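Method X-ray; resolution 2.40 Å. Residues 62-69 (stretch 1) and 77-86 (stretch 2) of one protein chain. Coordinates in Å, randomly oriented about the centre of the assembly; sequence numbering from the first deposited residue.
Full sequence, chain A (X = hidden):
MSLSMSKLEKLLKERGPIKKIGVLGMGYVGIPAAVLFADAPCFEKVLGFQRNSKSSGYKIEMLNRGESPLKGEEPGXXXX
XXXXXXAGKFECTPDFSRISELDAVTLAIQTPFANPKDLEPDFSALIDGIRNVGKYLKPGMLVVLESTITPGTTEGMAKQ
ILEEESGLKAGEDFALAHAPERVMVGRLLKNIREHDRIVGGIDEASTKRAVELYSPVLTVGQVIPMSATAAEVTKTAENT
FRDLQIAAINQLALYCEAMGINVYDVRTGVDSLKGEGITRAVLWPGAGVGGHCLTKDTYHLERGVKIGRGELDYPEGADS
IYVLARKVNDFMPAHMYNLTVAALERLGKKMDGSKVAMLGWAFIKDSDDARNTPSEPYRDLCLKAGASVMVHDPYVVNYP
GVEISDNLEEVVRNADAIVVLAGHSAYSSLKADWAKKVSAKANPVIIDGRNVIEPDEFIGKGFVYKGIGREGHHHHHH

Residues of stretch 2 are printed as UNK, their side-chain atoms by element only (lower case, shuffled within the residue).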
# COMPACT_ATOMS: atom_id res chain seq x y z
N MET A 62 -16.02 -6.66 43.87
CA MET A 62 -16.95 -6.14 42.87
C MET A 62 -17.27 -7.24 41.86
O MET A 62 -18.43 -7.67 41.76
CB MET A 62 -16.40 -4.90 42.14
CG MET A 62 -16.79 -3.58 42.74
SD MET A 62 -16.41 -2.23 41.61
CE MET A 62 -17.97 -2.13 40.73
N LEU A 63 -16.24 -7.72 41.16
CA LEU A 63 -16.40 -8.75 40.15
C LEU A 63 -17.18 -9.94 40.68
O LEU A 63 -18.01 -10.51 39.95
CB LEU A 63 -15.05 -9.24 39.65
CG LEU A 63 -14.33 -8.40 38.61
CD1 LEU A 63 -12.87 -8.81 38.58
CD2 LEU A 63 -14.98 -8.60 37.26
N ASN A 64 -16.89 -10.33 41.92
CA ASN A 64 -17.57 -11.50 42.48
C ASN A 64 -19.02 -11.26 42.89
O ASN A 64 -19.72 -12.20 43.33
CB ASN A 64 -16.75 -12.12 43.62
CG ASN A 64 -15.69 -13.08 43.12
OD1 ASN A 64 -15.77 -13.60 41.98
ND2 ASN A 64 -14.70 -13.34 43.95
N ARG A 65 -19.48 -10.02 42.76
CA ARG A 65 -20.90 -9.73 42.87
C ARG A 65 -21.49 -9.59 41.46
O ARG A 65 -22.72 -9.59 41.29
CB ARG A 65 -21.17 -8.47 43.71
CG ARG A 65 -20.78 -8.60 45.18
CD ARG A 65 -21.16 -7.35 45.95
NE ARG A 65 -20.14 -7.02 46.95
CZ ARG A 65 -19.18 -6.11 46.76
NH1 ARG A 65 -19.13 -5.41 45.62
NH2 ARG A 65 -18.28 -5.88 47.71
N GLY A 66 -20.60 -9.44 40.47
CA GLY A 66 -20.97 -9.40 39.07
C GLY A 66 -20.88 -8.06 38.36
O GLY A 66 -21.71 -7.80 37.48
N GLU A 67 -19.86 -7.25 38.68
CA GLU A 67 -19.77 -5.84 38.23
C GLU A 67 -18.39 -5.47 37.65
O GLU A 67 -17.43 -6.19 37.90
CB GLU A 67 -20.10 -4.92 39.41
CG GLU A 67 -21.30 -5.40 40.26
CD GLU A 67 -21.33 -4.82 41.68
OE1 GLU A 67 -22.42 -4.85 42.29
OE2 GLU A 67 -20.30 -4.35 42.19
N SER A 68 -18.27 -4.34 36.91
CA SER A 68 -17.00 -3.99 36.21
C SER A 68 -16.15 -2.76 36.75
O SER A 68 -16.11 -2.57 37.97
CB SER A 68 -17.19 -4.02 34.67
OG SER A 68 -17.73 -2.83 34.11
N PRO A 69 -15.41 -1.99 35.87
CA PRO A 69 -14.77 -0.75 36.33
C PRO A 69 -15.38 0.53 35.70
O PRO A 69 -16.61 0.68 35.59
CB PRO A 69 -13.34 -0.91 35.82
CG PRO A 69 -13.54 -1.55 34.44
CD PRO A 69 -14.87 -2.35 34.53
N UNK A 77 -21.04 -5.91 29.08
CA UNK A 77 -19.94 -6.33 29.95
C UNK A 77 -20.44 -6.70 31.33
O UNK A 77 -20.33 -7.86 31.72
c UNK A 77 -17.58 -5.83 30.84
c UNK A 77 -18.79 -5.32 30.01
c UNK A 77 -17.22 -7.30 30.55
c UNK A 77 -16.35 -4.96 30.69
N UNK A 78 -21.04 -5.75 32.03
CA UNK A 78 -21.60 -6.02 33.36
C UNK A 78 -22.63 -7.17 33.37
O UNK A 78 -22.75 -7.91 34.36
o UNK A 78 -22.71 -3.72 37.45
c UNK A 78 -22.65 -4.90 35.39
c UNK A 78 -22.20 -4.74 33.95
o UNK A 78 -21.36 -2.90 35.90
c UNK A 78 -22.21 -3.75 36.31
N UNK A 79 -23.36 -7.34 32.26
CA UNK A 79 -24.38 -8.40 32.18
C UNK A 79 -23.70 -9.76 31.94
O UNK A 79 -24.12 -10.78 32.48
c UNK A 79 -26.28 -6.84 31.35
o UNK A 79 -24.40 -5.45 30.60
o UNK A 79 -26.40 -4.53 30.67
c UNK A 79 -25.42 -8.10 31.09
c UNK A 79 -25.64 -5.52 30.84
N UNK A 80 -22.64 -9.75 31.14
CA UNK A 80 -21.82 -10.92 30.93
C UNK A 80 -21.21 -11.43 32.26
O UNK A 80 -21.37 -12.60 32.60
c UNK A 80 -19.95 -11.84 29.38
c UNK A 80 -20.84 -13.04 29.06
c UNK A 80 -19.06 -11.47 28.18
c UNK A 80 -20.75 -10.64 29.87
N UNK A 81 -20.57 -10.53 33.02
CA UNK A 81 -20.03 -10.83 34.35
C UNK A 81 -21.13 -11.40 35.24
O UNK A 81 -20.96 -12.44 35.88
c UNK A 81 -18.34 -8.94 34.15
c UNK A 81 -18.99 -9.92 36.42
c UNK A 81 -19.47 -9.58 35.01
c UNK A 81 -18.14 -7.46 34.37
N UNK A 82 -22.29 -10.75 35.23
CA UNK A 82 -23.40 -11.18 36.08
C UNK A 82 -23.81 -12.61 35.81
O UNK A 82 -24.06 -13.39 36.73
N UNK A 83 -23.82 -12.95 34.52
CA UNK A 83 -24.36 -14.20 34.01
C UNK A 83 -23.41 -15.31 34.40
O UNK A 83 -23.81 -16.32 35.00
c UNK A 83 -24.76 -15.40 31.70
c UNK A 83 -24.79 -15.08 30.19
c UNK A 83 -24.50 -14.10 32.47
n UNK A 83 -24.73 -17.52 29.15
c UNK A 83 -25.47 -16.19 29.34
N UNK A 84 -22.14 -15.09 34.06
CA UNK A 84 -21.04 -15.99 34.29
C UNK A 84 -20.80 -16.23 35.81
O UNK A 84 -20.60 -17.38 36.27
c UNK A 84 -19.44 -16.27 32.30
c UNK A 84 -18.66 -15.03 34.36
c UNK A 84 -19.83 -15.40 33.49
N UNK A 85 -20.85 -15.15 36.60
CA UNK A 85 -20.73 -15.25 38.04
C UNK A 85 -21.93 -16.03 38.60
O UNK A 85 -21.76 -16.97 39.41
c UNK A 85 -20.69 -13.90 40.21
c UNK A 85 -19.22 -13.25 38.29
c UNK A 85 -20.56 -13.85 38.69
N UNK A 86 -23.12 -15.70 38.12
CA UNK A 86 -24.33 -16.38 38.63
C UNK A 86 -24.29 -17.89 38.33
O UNK A 86 -24.80 -18.70 39.13
n UNK A 86 -29.92 -16.37 38.83
c UNK A 86 -29.35 -16.56 37.45
c UNK A 86 -25.60 -15.73 38.04
c UNK A 86 -27.95 -15.94 37.23
c UNK A 86 -26.89 -16.52 38.17

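Position 77 opens the helix with four side-chain carbons, forked at the second; one tip lies 4.2 Å from Ser68 CB. A fork one carbon beyond CB identifies leucine, and the atom is CD2 of Leu77.

Position 78 carries three carbons, the third bearing two oxygens. This is a carboxylate on a two-methylene arm, hence glutamate. Glu78 leaves CB sideways, but its end comes nearer to the loop: OE2 lies 3.5 Å from Glu67 CB, and OE1 lies 3.6 Å from Ser68 N without a hydrogen bond.

Position 79 has the same composition, three carbons and two terminal oxygens, and touches nothing on stretch 1. It is Glu79, pointing away and exposed.

At position 80, four carbons again fork at the second, and the end of the side chain leads away from the loop. This is Leu80, buried but not by stretch 1.

Position 81 also has four carbons, but the fork is at the first and one arm is two carbons long, the signature of isoleucine. Ile81 points toward the loop with chi1 m and chi2 t. Its CG2 approaches Gly66 C at 3.3 Å and Leu63 O at 3.7 Å, while CD1 reaches Ser68 CB at 3.6 Å.

Position 82 has no side-chain atoms and is therefore Gly82. Its CA is 4.2 Å from Gly66 CA, the closest CA pair across the two stretches, although a CB here would have room.

Four carbons in a row ending in nitrogen mark position 83 as lysine; Lys83 extends out of reach of the loop. Position 84 has one carbon carrying two others, the pattern of valine, and Val84 is likewise out of reach.

The same three-carbon fork recurs at position 85, now directed toward stretch 1. Val85 places CG2 3.4 Å from Leu63 O and CG1 3.7 Å from Asn64 O. Position 86, another four-carbon chain ending in nitrogen, is Lys86, whose end leads away.

The contact works by packing, with no hydrogen bond across it. Ile81 and Val85, one helical turn apart, present their branched side chains to the backbone where the Leu63 helix gives way to loop. Gly66 makes the close approach possible: its positive phi would jam a CB against the preceding carbonyl, and an ideal CB would also sit only 3.3 Å from Gly82 CA. Gly66 O lies 3.3 Å from Glu78 O, but both are acceptors; the latter instead accepts the helical hydrogen bond from Gly82 N at 3.0 Å.

Stretch 2, residues 77-86: LEELIGKVVK
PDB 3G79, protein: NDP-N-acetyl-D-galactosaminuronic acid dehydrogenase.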